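Local coordinates for RNA-binding protein MIP6 (Saccharomyces cerevisiae, PDB 5D78) that probably binds RNA, including poly(A), poly(U) and mRNA 3'-UTR sequences, and interacts with MEX67, the present chain being its third RNA recognition motif, at residues A[7-13]-A[47-53]; A[29-33]-A[58-62]. The contacts are given in a common frame with arbitrary orientation. Numbering follows the deposited sequence.

Interaction 1. Residues A[7-13]-A[47-53]; sequences KTILVKN and HKAFVTY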
loop_
_atom_site.group_PDB
_atom_site.type_symbol
_atom_site.label_atom_id
_atom_site.label_comp_id
_atom_site.label_asym_id
_atom_site.label_seq_id
_atom_site.Cartn_x
_atom_site.Cartn_y
_atom_site.Cartn_z
ATOM N N LYS A 7 -4.666 2.830 -9.933
ATOM C CA LYS A 7 -4.891 3.482 -8.649
ATOM C C LYS A 7 -4.598 2.545 -7.475
ATOM O O LYS A 7 -4.596 2.973 -6.319
ATOM C CB LYS A 7 -6.344 3.952 -8.550
ATOM C CG LYS A 7 -6.736 5.051 -9.512
ATOM C CD LYS A 7 -8.241 5.268 -9.428
ATOM C CE LYS A 7 -8.780 6.153 -10.528
ATOM N NZ LYS A 7 -10.272 6.175 -10.495
ATOM N N THR A 8 -4.414 1.257 -7.773
ATOM C CA THR A 8 -4.109 0.254 -6.759
ATOM C C THR A 8 -2.627 -0.012 -6.769
ATOM O O THR A 8 -2.077 -0.399 -7.800
ATOM C CB THR A 8 -4.850 -1.086 -6.993
ATOM O OG1 THR A 8 -6.261 -0.882 -6.895
ATOM C CG2 THR A 8 -4.443 -2.121 -5.954
ATOM N N ILE A 9 -1.994 0.192 -5.619
ATOM C CA ILE A 9 -0.566 0.008 -5.478
ATOM C C ILE A 9 -0.231 -1.151 -4.560
ATOM O O ILE A 9 -1.029 -1.559 -3.731
ATOM C CB ILE A 9 0.115 1.292 -5.027
ATOM C CG1 ILE A 9 -0.308 1.667 -3.613
ATOM C CG2 ILE A 9 -0.183 2.386 -6.033
ATOM C CD1 ILE A 9 0.372 2.920 -3.107
ATOM N N LEU A 10 0.969 -1.683 -4.752
ATOM C CA LEU A 10 1.472 -2.814 -3.984
ATOM C C LEU A 10 2.400 -2.334 -2.889
ATOM O O LEU A 10 3.351 -1.588 -3.144
ATOM C CB LEU A 10 2.228 -3.783 -4.891
ATOM C CG LEU A 10 3.036 -4.896 -4.209
ATOM C CD1 LEU A 10 2.151 -5.786 -3.366
ATOM C CD2 LEU A 10 3.771 -5.715 -5.223
ATOM N N VAL A 11 2.094 -2.770 -1.672
ATOM C CA VAL A 11 2.884 -2.482 -0.486
ATOM C C VAL A 11 3.473 -3.789 0.031
ATOM O O VAL A 11 2.745 -4.703 0.430
ATOM C CB VAL A 11 2.030 -1.849 0.616
ATOM C CG1 VAL A 11 2.908 -1.510 1.821
ATOM C CG2 VAL A 11 1.305 -0.626 0.083
ATOM N N LYS A 12 4.799 -3.865 0.026
ATOM C CA LYS A 12 5.500 -5.073 0.447
ATOM C C LYS A 12 6.176 -4.860 1.793
ATOM O O LYS A 12 6.773 -3.803 2.030
ATOM C CB LYS A 12 6.550 -5.510 -0.584
ATOM C CG LYS A 12 5.998 -6.062 -1.877
ATOM C CD LYS A 12 7.095 -6.270 -2.925
ATOM C CE LYS A 12 8.191 -7.184 -2.468
ATOM N NZ LYS A 12 9.195 -7.372 -3.561
ATOM N N ASN A 13 6.085 -5.880 2.638
ATOM C CA ASN A 13 6.834 -6.015 3.880
ATOM C C ASN A 13 6.207 -5.391 5.118
ATOM O O ASN A 13 6.903 -5.193 6.115
ATOM C CB ASN A 13 8.292 -5.542 3.762
ATOM C CG ASN A 13 9.202 -6.312 4.687
ATOM O OD1 ASN A 13 9.077 -7.524 4.801
ATOM N ND2 ASN A 13 10.080 -5.622 5.381
ATOM N N HIS A 47 5.342 -10.325 2.966
ATOM C CA HIS A 47 3.956 -9.925 3.037
ATOM C C HIS A 47 3.636 -8.877 1.982
ATOM O O HIS A 47 4.500 -8.080 1.607
ATOM C CB HIS A 47 3.634 -9.390 4.431
ATOM C CG HIS A 47 3.398 -10.464 5.446
ATOM N ND1 HIS A 47 2.137 -10.963 5.719
ATOM C CD2 HIS A 47 4.253 -11.138 6.253
ATOM C CE1 HIS A 47 2.232 -11.902 6.646
ATOM N NE2 HIS A 47 3.504 -12.026 6.987
ATOM N N LYS A 48 2.392 -8.902 1.508
ATOM C CA LYS A 48 1.919 -7.985 0.483
ATOM C C LYS A 48 0.527 -7.456 0.812
ATOM O O LYS A 48 -0.337 -8.186 1.304
ATOM C CB LYS A 48 1.882 -8.665 -0.879
ATOM C CG LYS A 48 3.245 -9.041 -1.393
ATOM C CD LYS A 48 3.155 -9.692 -2.739
ATOM C CE LYS A 48 4.525 -10.177 -3.192
ATOM N NZ LYS A 48 4.402 -11.106 -4.345
ATOM N N ALA A 49 0.330 -6.179 0.522
ATOM C CA ALA A 49 -0.975 -5.549 0.651
ATOM C C ALA A 49 -1.196 -4.661 -0.550
ATOM O O ALA A 49 -0.241 -4.236 -1.182
ATOM C CB ALA A 49 -1.067 -4.753 1.931
ATOM N N PHE A 50 -2.459 -4.388 -0.857
ATOM C CA PHE A 50 -2.823 -3.551 -1.985
ATOM C C PHE A 50 -3.733 -2.439 -1.497
ATOM O O PHE A 50 -4.722 -2.690 -0.801
ATOM C CB PHE A 50 -3.498 -4.381 -3.063
ATOM C CG PHE A 50 -2.599 -5.423 -3.649
ATOM C CD1 PHE A 50 -2.423 -6.644 -3.021
ATOM C CD2 PHE A 50 -1.901 -5.166 -4.810
ATOM C CE1 PHE A 50 -1.596 -7.585 -3.550
ATOM C CE2 PHE A 50 -1.067 -6.108 -5.340
ATOM C CZ PHE A 50 -0.918 -7.319 -4.708
ATOM N N VAL A 51 -3.348 -1.210 -1.835
ATOM C CA VAL A 51 -4.065 -0.029 -1.415
ATOM C C VAL A 51 -4.625 0.650 -2.646
ATOM O O VAL A 51 -3.901 0.947 -3.586
ATOM C CB VAL A 51 -3.130 0.947 -0.683
ATOM C CG1 VAL A 51 -3.881 2.248 -0.355
ATOM C CG2 VAL A 51 -2.573 0.300 0.566
ATOM N N THR A 52 -5.932 0.869 -2.648
ATOM C CA THR A 52 -6.591 1.461 -3.792
ATOM C C THR A 52 -6.996 2.899 -3.484
ATOM O O THR A 52 -7.886 3.144 -2.663
ATOM C CB THR A 52 -7.837 0.662 -4.187
ATOM O OG1 THR A 52 -7.440 -0.668 -4.543
ATOM C CG2 THR A 52 -8.537 1.303 -5.347
ATOM N N TYR A 53 -6.325 3.837 -4.153
ATOM C CA TYR A 53 -6.593 5.261 -4.016
ATOM C C TYR A 53 -7.783 5.682 -4.851
ATOM O O TYR A 53 -8.126 5.053 -5.842
ATOM C CB TYR A 53 -5.353 6.067 -4.429
ATOM C CG TYR A 53 -4.295 6.123 -3.343
ATOM C CD1 TYR A 53 -3.307 5.155 -3.242
ATOM C CD2 TYR A 53 -4.320 7.117 -2.389
ATOM C CE1 TYR A 53 -2.370 5.197 -2.242
ATOM C CE2 TYR A 53 -3.382 7.175 -1.373
ATOM C CZ TYR A 53 -2.411 6.209 -1.293
ATOM O OH TYR A 53 -1.463 6.251 -0.297
HETATM O O HOH W 1 7.334 -10.417 5.274
#
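Strands 8-12 and 48-53 are the antiparallel β1 and β3 strands of the RNA recognition motif, neighbours at the centre of its β-sheet. Six backbone hydrogen bonds join them. I9 and V51 form a reciprocal pair (I9 N to V51 O 2.9 Å, V51 N to I9 O 3.0 Å), as do V11 and A49 (V11 N to A49 O 2.8 Å, A49 N to V11 O 2.8 Å); Y53 N to K7 O and N13 N to H47 O, each 2.9 Å, close the two ends. Between these rungs, CA-H...O contacts such as F50 CA to I9 O (3.2 Å) fill the non-hydrogen-bonded positions. Apolar packing occupies the face carrying I9, V11, A49 and V51, which helices 20-27 and 56-63 cover: V11 CG2 meets V51 CG2 at 4.0 Å, and I9 CD1 reaches the edge of the Y53 ring. The other face bears T8, L10, K12, K48, F50 and T52. In RRMs this helix-free face is the usual RNA-binding surface, and β1 and β3 hold the RNP2 and RNP1 motifs. Here L10 CD1 makes a CH-pi contact over the F50 ring, 4.0 Å from its centroid, while T8 OG1 and T52 OG1 share a 2.6 Å hydrogen bond.

Interaction 2. Residues A[29-33]-A[58-62]; sequences TIGPI and ESKKA. With BME (beta-mercaptoethanol), chain C; BME (beta-mercaptoethanol), chain B.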
loop_
_atom_site.group_PDB
_atom_site.type_symbol
_atom_site.label_atom_id
_atom_site.label_comp_id
_atom_site.label_asym_id
_atom_site.label_seq_id
_atom_site.Cartn_x
_atom_site.Cartn_y
_atom_site.Cartn_z
ATOM N N THR A 29 -2.188 9.556 4.439
ATOM C CA THR A 29 -1.390 10.764 4.501
ATOM C C THR A 29 -1.273 11.404 3.125
ATOM O O THR A 29 -1.102 12.608 3.019
ATOM C CB THR A 29 0.030 10.517 5.028
ATOM O OG1 THR A 29 0.682 9.555 4.181
ATOM C CG2 THR A 29 0.007 10.063 6.479
ATOM N N ILE A 30 -1.366 10.589 2.077
ATOM C CA ILE A 30 -1.182 11.055 0.710
ATOM C C ILE A 30 -2.495 11.497 0.069
ATOM O O ILE A 30 -2.523 12.450 -0.704
ATOM C CB ILE A 30 -0.526 9.972 -0.155
ATOM C CG1 ILE A 30 0.752 9.461 0.516
ATOM C CG2 ILE A 30 -0.232 10.503 -1.551
ATOM C CD1 ILE A 30 1.787 10.523 0.802
ATOM N N GLY A 31 -3.582 10.793 0.372
ATOM C CA GLY A 31 -4.871 11.128 -0.197
ATOM C C GLY A 31 -5.908 10.083 0.138
ATOM O O GLY A 31 -5.600 9.094 0.795
ATOM N N PRO A 32 -7.151 10.312 -0.294
ATOM C CA PRO A 32 -8.236 9.400 0.075
ATOM C C PRO A 32 -8.121 8.040 -0.578
ATOM O O PRO A 32 -7.752 7.907 -1.743
ATOM C CB PRO A 32 -9.499 10.128 -0.404
ATOM C CG PRO A 32 -9.002 11.099 -1.425
ATOM C CD PRO A 32 -7.641 11.501 -0.992
ATOM N N ILE A 33 -8.452 7.038 0.221
ATOM C CA ILE A 33 -8.351 5.645 -0.141
ATOM C C ILE A 33 -9.725 5.021 -0.149
ATOM O O ILE A 33 -10.514 5.241 0.759
ATOM C CB ILE A 33 -7.424 4.952 0.862
ATOM C CG1 ILE A 33 -5.984 5.442 0.602
ATOM C CG2 ILE A 33 -7.528 3.436 0.754
ATOM C CD1 ILE A 33 -5.016 5.095 1.634
ATOM N N GLU A 58 -2.679 10.558 -6.670
ATOM C CA GLU A 58 -2.290 10.294 -5.308
ATOM C C GLU A 58 -1.648 8.915 -5.166
ATOM O O GLU A 58 -0.736 8.736 -4.354
ATOM C CB GLU A 58 -3.485 10.519 -4.370
ATOM C CG GLU A 58 -3.625 12.019 -4.076
ATOM C CD GLU A 58 -5.025 12.517 -3.791
ATOM O OE1 GLU A 58 -6.003 11.770 -3.971
ATOM O OE2 GLU A 58 -5.142 13.704 -3.395
ATOM N N SER A 59 -2.073 7.946 -5.968
ATOM C CA SER A 59 -1.403 6.654 -5.925
ATOM C C SER A 59 0.022 6.791 -6.445
ATOM O O SER A 59 0.933 6.179 -5.898
ATOM C CB SER A 59 -2.162 5.581 -6.706
ATOM O OG SER A 59 -2.401 5.966 -8.036
ATOM N N LYS A 60 0.218 7.604 -7.477
ATOM C CA LYS A 60 1.567 7.859 -7.971
ATOM C C LYS A 60 2.426 8.537 -6.904
ATOM O O LYS A 60 3.566 8.147 -6.664
ATOM C CB LYS A 60 1.540 8.729 -9.235
ATOM C CG LYS A 60 1.129 8.000 -10.494
ATOM C CD LYS A 60 1.265 8.899 -11.709
ATOM C CE LYS A 60 0.642 8.274 -12.933
ATOM N NZ LYS A 60 0.778 9.174 -14.101
ATOM N N LYS A 61 1.884 9.571 -6.279
ATOM C CA LYS A 61 2.595 10.272 -5.228
ATOM C C LYS A 61 2.909 9.328 -4.063
ATOM O O LYS A 61 3.971 9.430 -3.456
ATOM C CB LYS A 61 1.773 11.478 -4.744
ATOM C CG LYS A 61 2.438 12.332 -3.655
ATOM C CD LYS A 61 3.482 13.299 -4.219
ATOM C CE LYS A 61 2.844 14.602 -4.715
ATOM N NZ LYS A 61 2.406 15.524 -3.623
ATOM N N ALA A 62 2.003 8.403 -3.755
ATOM C CA ALA A 62 2.237 7.490 -2.643
ATOM C C ALA A 62 3.456 6.618 -2.896
ATOM O O ALA A 62 4.217 6.335 -1.976
ATOM C CB ALA A 62 1.023 6.627 -2.393
HETATM C C1 BME C . -0.426 15.630 -1.782
HETATM C C2 BME C . -1.352 14.837 -2.705
HETATM O O1 BME C . 0.634 14.840 -1.289
HETATM S S2 BME C . -1.332 15.458 -4.408
HETATM C C1 BME B . 5.483 16.818 -2.971
HETATM C C2 BME B . 5.347 16.517 -1.481
HETATM O O1 BME B . 4.494 17.735 -3.371
HETATM S S2 BME B . 3.763 15.784 -0.982
HETATM O O HOH W 2 -4.553 14.644 -0.761
HETATM O O HOH W 3 -6.738 9.333 -3.785
#
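I30 turns its side chain toward helix 56-63, and with chi1 in the m well it lays CG1 4.1 Å from A62 CB. Its CG2 branch sits over the helix backbone, 3.4 Å from E58 O and 3.8 Å from A62 N, which are hydrogen-bonded to each other i to i+4, and also 3.9 Å from K61 CG. In the βαββαβ order of the RRM, 29-33 is the link from the first helix to the second strand, here packed against the second helix. E58, m at chi1 and t at chi2, extends its carboxylate across G31, whose CA lies 3.9 Å from E58 CD; a CB on G31 would clash there. Two waters bridge that carboxylate to the link: one joins E58 OE2 (2.9 Å) to I30 O (3.0 Å), the other E58 OE1 (2.6 Å) to P32 O (2.7 Å). N55 also hydrogen-bonds OE1. K61, t at chi1 and p at chi2 to chi4, runs outward in a coiled course to two beta-mercaptoethanol molecules, probably from the crystallisation liquor.

How the interactions relate
Interaction 1 lies at the heart of the domain, its centre about 3 Å from that of the chain, whereas interaction 2 is a surface contact about 10 Å out. The first is held by direct backbone hydrogen bonds between strands; the second relies on one isoleucine packed on a helix and on water-bridged polar groups, and buries 237 Å² against 673 Å². Their segments alternate along the chain, and strand 48-53 leads into helix 56-63. Y53 belongs to both: while its backbone ends the strand pairing, its OH lies 3.3 Å from A62 CB and hydrogen-bonds F27, and its CD2 is 3.6 Å from P32 O. S59 adds a further touch, OG to K7 CA, 3.6 Å.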